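Long-range contacts in pertussis toxin-like subunit ArtA (Escherichia coli, PDB 4Z9D), which binds NAD and probably acts as the ADP-ribosyltransferase subunit of a pertussis-like AB5 toxin that inhibits trimeric G proteins: residues Glu17-Gly22 and Glu128-Ala133; Phe28-Gln33 and Ile168-Val173; Ile82-Ile87 and Thr161-Gly166; Asn86-Ile91 and Asn117-Val122. The protein carries 2 engineered substitutions. All blocks are in the same frame, centred on the assembly; numbering follows the deposited sequence.

Contact 1. Residues Glu17-Gly22 and Glu128-Ala133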
loop_
_atom_site.group_PDB
_atom_site.type_symbol
_atom_site.label_atom_id
_atom_site.label_comp_id
_atom_site.label_asym_id
_atom_site.label_seq_id
_atom_site.Cartn_x
_atom_site.Cartn_y
_atom_site.Cartn_z
ATOM N N GLU A 17 -6.091 -14.435 -8.099
ATOM C CA GLU A 17 -5.438 -13.540 -9.041
ATOM C C GLU A 17 -4.115 -13.009 -8.486
ATOM O O GLU A 17 -3.072 -13.050 -9.148
ATOM C CB GLU A 17 -6.369 -12.381 -9.390
ATOM C CG GLU A 17 -5.772 -11.402 -10.374
ATOM C CD GLU A 17 -6.615 -10.163 -10.538
ATOM O OE1 GLU A 17 -7.781 -10.183 -10.092
ATOM O OE2 GLU A 17 -6.124 -9.179 -11.138
ATOM N N ILE A 18 -4.185 -12.491 -7.264
ATOM C CA ILE A 18 -3.067 -11.795 -6.649
ATOM C C ILE A 18 -1.905 -12.723 -6.273
ATOM O O ILE A 18 -0.752 -12.356 -6.465
ATOM C CB ILE A 18 -3.560 -10.995 -5.423
ATOM C CG1 ILE A 18 -4.584 -9.939 -5.868
ATOM C CG2 ILE A 18 -2.412 -10.327 -4.709
ATOM C CD1 ILE A 18 -4.051 -8.989 -6.976
ATOM N N PHE A 19 -2.185 -13.924 -5.776
ATOM C CA PHE A 19 -1.096 -14.842 -5.429
ATOM C C PHE A 19 -0.306 -15.225 -6.673
ATOM O O PHE A 19 0.910 -15.454 -6.621
ATOM C CB PHE A 19 -1.628 -16.116 -4.780
ATOM C CG PHE A 19 -2.083 -15.944 -3.357
ATOM C CD1 PHE A 19 -2.754 -16.973 -2.721
ATOM C CD2 PHE A 19 -1.862 -14.758 -2.660
ATOM C CE1 PHE A 19 -3.193 -16.838 -1.419
ATOM C CE2 PHE A 19 -2.285 -14.626 -1.349
ATOM C CZ PHE A 19 -2.959 -15.669 -0.732
ATOM N N ARG A 20 -1.011 -15.244 -7.800
ATOM C CA ARG A 20 -0.434 -15.680 -9.060
ATOM C C ARG A 20 0.319 -14.514 -9.683
ATOM O O ARG A 20 1.485 -14.641 -10.056
ATOM C CB ARG A 20 -1.530 -16.154 -10.020
ATOM C CG ARG A 20 -1.018 -16.602 -11.383
ATOM C CD ARG A 20 -1.992 -16.212 -12.479
ATOM N NE ARG A 20 -3.342 -16.708 -12.293
ATOM C CZ ARG A 20 -4.421 -15.994 -12.596
ATOM N NH1 ARG A 20 -5.634 -16.493 -12.401
ATOM N NH2 ARG A 20 -4.284 -14.754 -13.045
ATOM N N ASP A 21 -0.361 -13.375 -9.773
ATOM C CA ASP A 21 0.127 -12.222 -10.534
ATOM C C ASP A 21 0.862 -11.161 -9.730
ATOM O O ASP A 21 1.597 -10.351 -10.295
ATOM C CB ASP A 21 -1.047 -11.547 -11.242
ATOM C CG ASP A 21 -1.726 -12.456 -12.236
ATOM O OD1 ASP A 21 -1.090 -13.439 -12.641
ATOM O OD2 ASP A 21 -2.896 -12.198 -12.594
ATOM N N GLY A 22 0.672 -11.161 -8.414
ATOM C CA GLY A 22 1.204 -10.086 -7.598
ATOM C C GLY A 22 0.444 -8.799 -7.854
ATOM O O GLY A 22 -0.660 -8.822 -8.408
ATOM N N GLU A 128 5.190 -14.044 -5.325
ATOM C CA GLU A 128 6.050 -14.778 -4.407
ATOM C C GLU A 128 6.378 -14.007 -3.120
ATOM O O GLU A 128 6.821 -14.603 -2.140
ATOM C CB GLU A 128 7.338 -15.198 -5.126
ATOM C CG GLU A 128 7.124 -16.446 -5.978
ATOM C CD GLU A 128 8.308 -16.791 -6.867
ATOM O OE1 GLU A 128 8.421 -17.981 -7.248
ATOM O OE2 GLU A 128 9.114 -15.884 -7.194
ATOM N N ASN A 129 6.169 -12.692 -3.121
ATOM C CA ASN A 129 6.370 -11.885 -1.919
ATOM C C ASN A 129 5.168 -11.903 -0.982
ATOM O O ASN A 129 5.250 -11.439 0.155
ATOM C CB ASN A 129 6.651 -10.428 -2.283
ATOM C CG ASN A 129 8.057 -10.215 -2.746
ATOM O OD1 ASN A 129 8.455 -10.739 -3.783
ATOM N ND2 ASN A 129 8.827 -9.437 -1.988
ATOM N N ILE A 130 4.041 -12.401 -1.468
ATOM C CA ILE A 130 2.809 -12.302 -0.703
ATOM C C ILE A 130 2.613 -13.538 0.155
ATOM O O ILE A 130 2.532 -14.659 -0.345
ATOM C CB ILE A 130 1.609 -12.071 -1.627
ATOM C CG1 ILE A 130 1.850 -10.795 -2.450
ATOM C CG2 ILE A 130 0.317 -11.930 -0.819
ATOM C CD1 ILE A 130 0.993 -10.689 -3.689
ATOM N N VAL A 131 2.536 -13.314 1.460
ATOM C CA VAL A 131 2.474 -14.383 2.440
ATOM C C VAL A 131 1.102 -15.027 2.491
ATOM O O VAL A 131 0.979 -16.259 2.511
ATOM C CB VAL A 131 2.848 -13.849 3.846
ATOM C CG1 VAL A 131 2.759 -14.942 4.900
ATOM C CG2 VAL A 131 4.253 -13.271 3.816
ATOM N N GLU A 132 0.070 -14.187 2.533
ATOM C CA GLU A 132 -1.274 -14.657 2.826
ATOM C C GLU A 132 -2.306 -13.575 2.550
ATOM O O GLU A 132 -1.970 -12.408 2.320
ATOM C CB GLU A 132 -1.362 -15.129 4.295
ATOM C CG GLU A 132 -1.094 -14.022 5.313
ATOM C CD GLU A 132 -0.955 -14.531 6.746
ATOM O OE1 GLU A 132 -0.933 -13.683 7.668
ATOM O OE2 GLU A 132 -0.865 -15.766 6.952
ATOM N N ALA A 133 -3.567 -13.969 2.570
ATOM C CA ALA A 133 -4.651 -13.023 2.420
ATOM C C ALA A 133 -5.720 -13.311 3.459
ATOM O O ALA A 133 -5.857 -14.441 3.910
ATOM C CB ALA A 133 -5.234 -13.099 1.035
#
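Phe19 and Ile18 of helix 15-21 lean from the helix onto Ile130 and Ala133 at the start of strand 130-139; the axes of helix 17-21 and strand 130-133 run almost antiparallel, 174° apart. Phe19 has CG anti to its own carbonyl carbon (chi1 -75°), and the CZ end of the ring reaches Ala133. CZ lies 3.9 Å from Ala133 CB, and the backbone N of Ala133 sits in the plane of the ring, beyond that edge. Phe19 CE2 meets Ile130 CG2 at 3.8 Å, the two side chains crossing at a slant. Ala133 suits its place because its short side chain lets the ring edge come down to the strand backbone.

Ile130 points at the helix and divides its work between two branches. CG2 serves the phenyl ring, while CD1 runs on to Ile18 CG2 at 3.6 Å and to Gly22 CA at 4.0 Å. Gly22, just after the helix, has a positive phi (70°), a conformation glycine adopts easily, and its N bonds to Ile18 O at 2.7 Å. Tyr80 of the adjacent strand 77-83 touches Ile18, Phe19, Ile130 and Ala133, so the contact extends into the four-stranded sheet. Glu132 turns away from the helix to form a salt bridge with Arg81, while Arg20 and Asp21 pair on the exposed side of the helix. No hydrogen bond joins these two segments; side-chain fit, mostly apolar, carries the contact, and the charged groups point away from it.

Contact 2. Residues Phe28-Gln33 and Ile168-Val173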
loop_
_atom_site.group_PDB
_atom_site.type_symbol
_atom_site.label_atom_id
_atom_site.label_comp_id
_atom_site.label_asym_id
_atom_site.label_seq_id
_atom_site.Cartn_x
_atom_site.Cartn_y
_atom_site.Cartn_z
ATOM N N PHE A 28 3.446 4.809 -14.580
ATOM C CA PHE A 28 4.859 5.108 -14.335
ATOM C C PHE A 28 5.072 6.514 -13.795
ATOM O O PHE A 28 6.193 7.007 -13.772
ATOM C CB PHE A 28 5.659 4.924 -15.633
ATOM C CG PHE A 28 5.612 3.525 -16.167
ATOM C CD1 PHE A 28 6.504 2.563 -15.717
ATOM C CD2 PHE A 28 4.649 3.161 -17.097
ATOM C CE1 PHE A 28 6.450 1.264 -16.202
ATOM C CE2 PHE A 28 4.582 1.873 -17.585
ATOM C CZ PHE A 28 5.479 0.918 -17.144
ATOM N N ASN A 29 3.992 7.154 -13.352
ATOM C CA ASN A 29 4.035 8.514 -12.804
ATOM C C ASN A 29 4.643 8.561 -11.409
ATOM O O ASN A 29 3.993 8.172 -10.434
ATOM C CB ASN A 29 2.609 9.104 -12.770
ATOM C CG ASN A 29 2.543 10.503 -12.155
ATOM O OD1 ASN A 29 3.555 11.087 -11.757
ATOM N ND2 ASN A 29 1.326 11.042 -12.067
ATOM N N ARG A 30 5.868 9.072 -11.304
ATOM C CA ARG A 30 6.553 9.132 -10.004
ATOM C C ARG A 30 6.397 10.463 -9.259
ATOM O O ARG A 30 7.292 10.876 -8.523
ATOM C CB ARG A 30 8.047 8.796 -10.185
ATOM C CG ARG A 30 8.287 7.304 -10.373
ATOM C CD ARG A 30 9.752 6.930 -10.604
ATOM N NE ARG A 30 9.853 5.513 -10.940
ATOM C CZ ARG A 30 10.610 4.632 -10.294
ATOM N NH1 ARG A 30 10.606 3.368 -10.688
ATOM N NH2 ARG A 30 11.374 5.006 -9.276
ATOM N N ASN A 31 5.257 11.133 -9.432
ATOM C CA ASN A 31 4.921 12.282 -8.592
ATOM C C ASN A 31 4.384 11.763 -7.271
ATOM O O ASN A 31 3.214 11.365 -7.191
ATOM C CB ASN A 31 3.888 13.191 -9.276
ATOM C CG ASN A 31 3.619 14.479 -8.493
ATOM O OD1 ASN A 31 3.530 14.473 -7.265
ATOM N ND2 ASN A 31 3.510 15.594 -9.211
ATOM N N LEU A 32 5.238 11.750 -6.250
ATOM C CA LEU A 32 4.880 11.138 -4.970
ATOM C C LEU A 32 3.734 11.872 -4.272
ATOM O O LEU A 32 2.856 11.241 -3.699
ATOM C CB LEU A 32 6.107 11.071 -4.040
ATOM C CG LEU A 32 5.955 10.325 -2.705
ATOM C CD1 LEU A 32 5.641 8.856 -2.927
ATOM C CD2 LEU A 32 7.208 10.463 -1.854
ATOM N N GLN A 33 3.729 13.201 -4.318
ATOM C CA GLN A 33 2.660 13.940 -3.648
ATOM C C GLN A 33 1.295 13.627 -4.257
ATOM O O GLN A 33 0.302 13.512 -3.548
ATOM C CB GLN A 33 2.927 15.439 -3.673
ATOM C CG GLN A 33 2.080 16.169 -2.637
ATOM C CD GLN A 33 2.674 17.496 -2.217
ATOM O OE1 GLN A 33 2.037 18.287 -1.510
ATOM N NE2 GLN A 33 3.895 17.754 -2.656
ATOM N N ILE A 168 13.442 7.580 -3.165
ATOM C CA ILE A 168 12.930 6.996 -4.406
ATOM C C ILE A 168 13.585 7.642 -5.634
ATOM O O ILE A 168 13.560 8.862 -5.786
ATOM C CB ILE A 168 11.419 7.167 -4.505
ATOM C CG1 ILE A 168 10.714 6.478 -3.332
ATOM C CG2 ILE A 168 10.910 6.676 -5.852
ATOM C CD1 ILE A 168 9.259 6.924 -3.193
ATOM N N PRO A 169 14.191 6.822 -6.508
ATOM C CA PRO A 169 14.855 7.369 -7.694
ATOM C C PRO A 169 13.858 7.886 -8.721
ATOM O O PRO A 169 12.691 7.484 -8.710
ATOM C CB PRO A 169 15.653 6.181 -8.251
ATOM C CG PRO A 169 15.155 4.986 -7.559
ATOM C CD PRO A 169 14.495 5.399 -6.291
ATOM N N GLN A 170 14.323 8.788 -9.573
ATOM C CA GLN A 170 13.538 9.295 -10.693
ATOM C C GLN A 170 12.218 9.935 -10.253
ATOM O O GLN A 170 11.208 9.843 -10.961
ATOM C CB GLN A 170 13.266 8.165 -11.708
ATOM C CG GLN A 170 14.535 7.581 -12.359
ATOM C CD GLN A 170 14.952 6.226 -11.802
ATOM O OE1 GLN A 170 14.108 5.417 -11.404
ATOM N NE2 GLN A 170 16.266 5.967 -11.776
ATOM N N LEU A 171 12.219 10.591 -9.094
ATOM C CA LEU A 171 11.022 11.304 -8.640
ATOM C C LEU A 171 10.676 12.471 -9.573
ATOM O O LEU A 171 11.566 13.123 -10.122
ATOM C CB LEU A 171 11.192 11.823 -7.209
ATOM C CG LEU A 171 11.088 10.817 -6.056
ATOM C CD1 LEU A 171 11.533 11.456 -4.753
ATOM C CD2 LEU A 171 9.651 10.323 -5.920
ATOM N N VAL A 172 9.385 12.753 -9.717
ATOM C CA VAL A 172 8.957 13.960 -10.418
ATOM C C VAL A 172 8.942 15.139 -9.444
ATOM O O VAL A 172 8.334 15.072 -8.388
ATOM C CB VAL A 172 7.569 13.797 -11.046
ATOM C CG1 VAL A 172 7.176 15.076 -11.773
ATOM C CG2 VAL A 172 7.567 12.633 -12.012
ATOM N N VAL A 173 9.643 16.207 -9.807
ATOM C CA VAL A 173 9.742 17.401 -8.984
ATOM C C VAL A 173 9.310 18.565 -9.851
ATOM O O VAL A 173 10.110 19.093 -10.625
ATOM C CB VAL A 173 11.174 17.640 -8.478
ATOM C CG1 VAL A 173 11.233 18.900 -7.615
ATOM C CG2 VAL A 173 11.670 16.447 -7.687
HETATM O O HOH W 1 7.320 13.623 -6.257
#
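The N-terminus of helix 32-37, where an Asx turn at Asn29 leads through Arg30 into the N-cap residue Asn31, is met by residues Ile168-Val172, near the end of the modelled chain. Arg30 takes part in both direct hydrogen bonds. Its carbonyl O accepts from Val172 N at 3.1 Å, a nearly straight bond (179°), with the donor well above the carbonyl plane. Its guanidinium gives NH2 to Pro169 O at 2.9 Å, a bent bond (140°), the oxygen tilted from the guanidinium plane. The extended Arg30 chain runs beside Gln170, pointing the same way, and Gln170 OE1 rests over one guanidinium face toward the rim without forming a hydrogen bond. A long, flexible arginine fits here, since its methylenes lie against the backbone, with CD 3.3 Å from Gln170 O, before the charged tip reaches the preceding carbonyl, that of Pro169.

Asparagine fits both turn positions because its short side chain can bring the amide oxygen back to a backbone N-H. Asn29 OD1 takes Asn31 N at 2.9 Å, and Asn31 OD1 caps Gln34 N inside the first turn of the helix. The first helical residue, Leu32, has its N-H bound to a water that also donates to Val172 O. Next to these bonds, the Leu32 and Ile168 side chains cross at about a right angle, CD1 to CD1 4.1 Å, and Leu32 CB meets Leu171 CD2. Phe50 of strand 50-54 touches Leu32 and Ile168.

Contact 3. Residues Ile82-Ile87 and Thr161-Gly166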
loop_
_atom_site.group_PDB
_atom_site.type_symbol
_atom_site.label_atom_id
_atom_site.label_comp_id
_atom_site.label_asym_id
_atom_site.label_seq_id
_atom_site.Cartn_x
_atom_site.Cartn_y
_atom_site.Cartn_z
ATOM N N ILE A 82 2.571 -8.902 3.146
ATOM C CA ILE A 82 3.590 -8.929 2.102
ATOM C C ILE A 82 4.993 -8.783 2.662
ATOM O O ILE A 82 5.242 -7.914 3.485
ATOM C CB ILE A 82 3.358 -7.788 1.078
ATOM C CG1 ILE A 82 1.909 -7.770 0.573
ATOM C CG2 ILE A 82 4.359 -7.860 -0.097
ATOM C CD1 ILE A 82 1.532 -6.463 -0.127
ATOM N N ARG A 83 5.926 -9.626 2.212
ATOM C CA ARG A 83 7.322 -9.416 2.566
ATOM C C ARG A 83 7.894 -8.265 1.750
ATOM O O ARG A 83 7.814 -8.253 0.519
ATOM C CB ARG A 83 8.156 -10.683 2.354
ATOM C CG ARG A 83 9.658 -10.450 2.511
ATOM C CD ARG A 83 10.416 -11.772 2.583
ATOM N NE ARG A 83 10.268 -12.550 1.355
ATOM C CZ ARG A 83 10.894 -12.282 0.207
ATOM N NH1 ARG A 83 11.711 -11.238 0.115
ATOM N NH2 ARG A 83 10.700 -13.056 -0.853
ATOM N N ALA A 84 8.431 -7.267 2.443
ATOM C CA ALA A 84 9.011 -6.106 1.777
ATOM C C ALA A 84 10.458 -6.392 1.416
ATOM O O ALA A 84 11.139 -7.159 2.101
ATOM C CB ALA A 84 8.930 -4.867 2.668
ATOM N N ASN A 85 10.913 -5.803 0.322
ATOM C CA ASN A 85 12.329 -5.868 -0.046
ATOM C C ASN A 85 12.746 -4.534 -0.663
ATOM O O ASN A 85 12.121 -3.517 -0.376
ATOM C CB ASN A 85 12.615 -7.059 -0.972
ATOM C CG ASN A 85 11.790 -7.049 -2.234
ATOM O OD1 ASN A 85 11.229 -6.024 -2.631
ATOM N ND2 ASN A 85 11.725 -8.207 -2.897
ATOM N N ASN A 86 13.812 -4.515 -1.465
ATOM C CA ASN A 86 14.370 -3.238 -1.925
ATOM C C ASN A 86 13.483 -2.513 -2.951
ATOM O O ASN A 86 13.795 -1.410 -3.386
ATOM C CB ASN A 86 15.768 -3.437 -2.512
ATOM C CG ASN A 86 16.829 -3.717 -1.451
ATOM O OD1 ASN A 86 17.974 -4.016 -1.790
ATOM N ND2 ASN A 86 16.463 -3.603 -0.170
ATOM N N ILE A 87 12.387 -3.156 -3.328
ATOM C CA ILE A 87 11.361 -2.578 -4.190
ATOM C C ILE A 87 10.491 -1.587 -3.402
ATOM O O ILE A 87 9.842 -0.707 -3.975
ATOM C CB ILE A 87 10.454 -3.721 -4.764
ATOM C CG1 ILE A 87 11.286 -4.747 -5.541
ATOM C CG2 ILE A 87 9.290 -3.186 -5.610
ATOM C CD1 ILE A 87 10.485 -5.963 -5.994
ATOM N N THR A 161 14.284 -10.019 4.365
ATOM C CA THR A 161 14.622 -8.919 3.466
ATOM C C THR A 161 14.049 -7.626 4.031
ATOM O O THR A 161 13.201 -7.661 4.919
ATOM C CB THR A 161 14.090 -9.162 2.033
ATOM O OG1 THR A 161 12.671 -9.343 2.064
ATOM C CG2 THR A 161 14.721 -10.416 1.429
ATOM N N PHE A 162 14.543 -6.488 3.536
ATOM C CA PHE A 162 14.238 -5.163 4.097
ATOM C C PHE A 162 13.941 -4.120 3.029
ATOM O O PHE A 162 14.368 -4.263 1.890
ATOM C CB PHE A 162 15.396 -4.656 4.956
ATOM C CG PHE A 162 15.668 -5.511 6.152
ATOM C CD1 PHE A 162 15.125 -5.176 7.391
ATOM C CD2 PHE A 162 16.435 -6.659 6.038
ATOM C CE1 PHE A 162 15.364 -5.965 8.508
ATOM C CE2 PHE A 162 16.670 -7.469 7.153
ATOM C CZ PHE A 162 16.136 -7.112 8.390
ATOM N N VAL A 163 13.211 -3.074 3.405
ATOM C CA VAL A 163 12.960 -1.956 2.493
ATOM C C VAL A 163 14.268 -1.271 2.080
ATOM O O VAL A 163 15.296 -1.405 2.739
ATOM C CB VAL A 163 12.036 -0.913 3.131
ATOM C CG1 VAL A 163 10.693 -1.550 3.533
ATOM C CG2 VAL A 163 12.729 -0.282 4.334
ATOM N N ASN A 164 14.228 -0.550 0.965
ATOM C CA ASN A 164 15.318 0.337 0.597
ATOM C C ASN A 164 15.238 1.542 1.525
ATOM O O ASN A 164 14.175 2.125 1.674
ATOM C CB ASN A 164 15.194 0.749 -0.882
ATOM C CG ASN A 164 16.391 1.523 -1.388
ATOM O OD1 ASN A 164 16.732 2.586 -0.863
ATOM N ND2 ASN A 164 17.022 1.009 -2.439
ATOM N N PRO A 165 16.344 1.892 2.196
ATOM C CA PRO A 165 16.265 2.954 3.203
ATOM C C PRO A 165 16.357 4.360 2.611
ATOM O O PRO A 165 16.280 5.337 3.362
ATOM C CB PRO A 165 17.474 2.665 4.103
ATOM C CG PRO A 165 18.483 2.112 3.160
ATOM C CD PRO A 165 17.683 1.281 2.153
ATOM N N GLY A 166 16.507 4.466 1.293
ATOM C CA GLY A 166 16.854 5.739 0.691
ATOM C C GLY A 166 15.734 6.502 0.011
ATOM O O GLY A 166 14.545 6.269 0.251
#
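This is a polar contact between the end of strand 77-83 with the loop after it, and the loop after strand 144-152: Thr161 meets Arg83 and Ala84 where the chain leaves an inner strand of the four-stranded antiparallel sheet. Each side carries an Asx turn, at Asn85 (OD1 to Ile87 N) and at Asn164 (OD1 to Gly166 N), which turns the chain at that point. Thr161 OG1 stands between its own backbone N and carbonyl carbon (chi1 58°), and there does double duty, accepting from Arg83 NH1 at 2.9 Å and donating to Ala84 O at 2.7 Å. The first bond lies almost in the guanidinium plane. A threonine hydroxyl suits this spot because it can accept and donate at once. Arg83 is further held by NH2 to Val157 O.

Farther on, no regular ladder forms. Val163 CA offers its hydrogen to Asn85 O (3.4 Å), and Ala84, small enough to let the loop settle close, sets CB 3.9 Å from Val163 CG1. The Asn164 side chain lies about 4 Å from a bound sodium ion. Asn86 ND2 makes a weak, bent hydrogen bond to Phe162 O, 3.0 Å long.

Contact 4. Residues Asn86-Ile91 and Asn117-Val122. Engineered in segment 117-122: Asp118 (natural residue Glu).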
loop_
_atom_site.group_PDB
_atom_site.type_symbol
_atom_site.label_atom_id
_atom_site.label_comp_id
_atom_site.label_asym_id
_atom_site.label_seq_id
_atom_site.Cartn_x
_atom_site.Cartn_y
_atom_site.Cartn_z
ATOM N N ASN A 86 13.812 -4.515 -1.465
ATOM C CA ASN A 86 14.370 -3.238 -1.925
ATOM C C ASN A 86 13.483 -2.513 -2.951
ATOM O O ASN A 86 13.795 -1.410 -3.386
ATOM C CB ASN A 86 15.768 -3.437 -2.512
ATOM C CG ASN A 86 16.829 -3.717 -1.451
ATOM O OD1 ASN A 86 17.974 -4.016 -1.790
ATOM N ND2 ASN A 86 16.463 -3.603 -0.170
ATOM N N ILE A 87 12.387 -3.156 -3.328
ATOM C CA ILE A 87 11.361 -2.578 -4.190
ATOM C C ILE A 87 10.491 -1.587 -3.402
ATOM O O ILE A 87 9.842 -0.707 -3.975
ATOM C CB ILE A 87 10.454 -3.721 -4.764
ATOM C CG1 ILE A 87 11.286 -4.747 -5.541
ATOM C CG2 ILE A 87 9.290 -3.186 -5.610
ATOM C CD1 ILE A 87 10.485 -5.963 -5.994
ATOM N N PHE A 88 10.544 -1.712 -2.078
ATOM C CA PHE A 88 9.702 -0.957 -1.152
ATOM C C PHE A 88 10.485 0.186 -0.535
ATOM O O PHE A 88 11.643 0.019 -0.155
ATOM C CB PHE A 88 9.160 -1.868 -0.043
ATOM C CG PHE A 88 8.236 -2.960 -0.531
ATOM C CD1 PHE A 88 8.724 -4.011 -1.303
ATOM C CD2 PHE A 88 6.886 -2.948 -0.195
ATOM C CE1 PHE A 88 7.896 -5.033 -1.734
ATOM C CE2 PHE A 88 6.039 -3.965 -0.623
ATOM C CZ PHE A 88 6.547 -5.012 -1.395
ATOM N N TYR A 89 9.849 1.343 -0.430
ATOM C CA TYR A 89 10.464 2.545 0.156
ATOM C C TYR A 89 9.552 3.161 1.203
ATOM O O TYR A 89 8.393 3.421 0.912
ATOM C CB TYR A 89 10.736 3.611 -0.914
ATOM C CG TYR A 89 11.756 3.250 -1.965
ATOM C CD1 TYR A 89 11.426 2.426 -3.038
ATOM C CD2 TYR A 89 13.036 3.790 -1.921
ATOM C CE1 TYR A 89 12.368 2.113 -4.013
ATOM C CE2 TYR A 89 13.980 3.487 -2.897
ATOM C CZ TYR A 89 13.638 2.655 -3.930
ATOM O OH TYR A 89 14.575 2.363 -4.893
ATOM N N PRO A 90 10.055 3.379 2.423
ATOM C CA PRO A 90 9.320 4.255 3.340
ATOM C C PRO A 90 9.268 5.658 2.736
ATOM O O PRO A 90 10.234 6.060 2.085
ATOM C CB PRO A 90 10.164 4.231 4.622
ATOM C CG PRO A 90 11.076 3.047 4.472
ATOM C CD PRO A 90 11.325 2.921 2.996
ATOM N N ILE A 91 8.189 6.408 2.938
ATOM C CA ILE A 91 8.061 7.659 2.192
ATOM C C ILE A 91 8.873 8.825 2.769
ATOM O O ILE A 91 9.174 9.778 2.063
ATOM C CB ILE A 91 6.581 8.104 2.076
ATOM C CG1 ILE A 91 5.962 8.374 3.442
ATOM C CG2 ILE A 91 5.760 7.065 1.312
ATOM C CD1 ILE A 91 4.546 8.890 3.345
ATOM N N ASN A 117 3.780 5.190 8.822
ATOM C CA ASN A 117 3.590 3.787 8.452
ATOM C C ASN A 117 3.483 3.550 6.953
ATOM O O ASN A 117 3.383 2.407 6.510
ATOM C CB ASN A 117 2.350 3.245 9.142
ATOM C CG ASN A 117 2.469 3.299 10.644
ATOM O OD1 ASN A 117 3.517 2.968 11.200
ATOM N ND2 ASN A 117 1.419 3.763 11.308
ATOM N N ASP A 118 3.510 4.619 6.168
ATOM C CA ASP A 118 3.378 4.466 4.722
ATOM C C ASP A 118 4.650 3.975 4.062
ATOM O O ASP A 118 5.739 4.499 4.312
ATOM C CB ASP A 118 2.954 5.776 4.063
ATOM C CG ASP A 118 1.573 6.218 4.488
ATOM O OD1 ASP A 118 0.600 5.631 3.964
ATOM O OD2 ASP A 118 1.456 7.148 5.321
ATOM N N ILE A 119 4.484 2.972 3.205
ATOM C CA ILE A 119 5.577 2.416 2.418
ATOM C C ILE A 119 5.042 2.203 1.006
ATOM O O ILE A 119 3.933 1.697 0.833
ATOM C CB ILE A 119 6.112 1.107 3.016
ATOM C CG1 ILE A 119 6.878 1.405 4.313
ATOM C CG2 ILE A 119 7.028 0.405 2.033
ATOM C CD1 ILE A 119 7.386 0.192 4.999
ATOM N N VAL A 120 5.783 2.628 -0.012
ATOM C CA VAL A 120 5.334 2.362 -1.373
ATOM C C VAL A 120 6.265 1.380 -2.060
ATOM O O VAL A 120 7.471 1.417 -1.841
ATOM C CB VAL A 120 5.243 3.646 -2.231
ATOM C CG1 VAL A 120 4.201 4.605 -1.642
ATOM C CG2 VAL A 120 6.585 4.340 -2.312
ATOM N N ALA A 121 5.698 0.517 -2.900
ATOM C CA ALA A 121 6.499 -0.341 -3.766
ATOM C C ALA A 121 6.482 0.269 -5.137
ATOM O O ALA A 121 5.467 0.816 -5.575
ATOM C CB ALA A 121 5.954 -1.745 -3.802
ATOM N N VAL A 122 7.595 0.166 -5.839
ATOM C CA VAL A 122 7.635 0.733 -7.176
ATOM C C VAL A 122 7.348 -0.331 -8.243
ATOM O O VAL A 122 7.967 -1.397 -8.273
ATOM C CB VAL A 122 8.990 1.439 -7.441
ATOM C CG1 VAL A 122 9.148 2.633 -6.504
ATOM C CG2 VAL A 122 10.170 0.472 -7.290
#
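Phe88 packs on Ile119 and Ala121 across an antiparallel pair of strands, and its side chain can be followed outward. CB begins against Ile119 CG2 at 3.7 Å. CG, anti to the Phe88 carbonyl carbon (chi1 -64°), comes within 4.2 Å of Ala121 CB and starts a ring laid flat over that methyl. CD2 touches both neighbours, lying 3.9 Å from Ala121 CB and 4.0 Å from Ile119 CG2, the latter at the ring edge. CE2 and CZ stay with Ala121, whose CB stands over the ring centre in a CH-pi contact. Alanine fits because a bare methyl lets the ring lie over it.

The backbones are joined by a ladder of hydrogen bonds. Tyr89 N to Val120 O (2.8 Å) and Val120 N to Tyr89 O (2.9 Å) close the hydrogen-bonded pair, and Val122 N reaches Ile87 O, while Ile91 N to Asp118 O is weak. Pro90 occupies a non-hydrogen-bonded pair with Ile119, so its missing N-H costs this ladder nothing. At the far end, Ile91 CD1 rests on CB of the engineered Asp118 (3.6 Å), a residue of the NAD pocket.

Strand 118-122 lies centrally, between 88-90 and 50-54. On the Phe88 face, Val7 of strand 6-11 touches Phe88 and Ile119; helix 32-37 brings His35 to Val120 and Leu36 to Ile91.

Contacts 3 and 4 lie together, centres about 7 Å apart: they share Asn86 and Ile87, between strands 77-83 and 88-90, and Asn164 N probably bonds to Phe88 O. Contact 1 is about 16 Å from contact 3 by centres, yet the two touch through neighbouring strands 130-139 and 77-83. Contact 2, about 26 Å from contact 1 centre to centre, reaches contact 4 where Ile168 and Pro169 pack on Tyr89. Along the chain, contact 1 alternates with contacts 2 and 3; contacts 3 and 4 fall within the span of contact 2, and contact 4 also within that of contact 1. The chain after strand 144-152 thus packs on strands 77-83 and 88-90 and helix 32-37; contact 4 holds Asp118 of the NAD pocket.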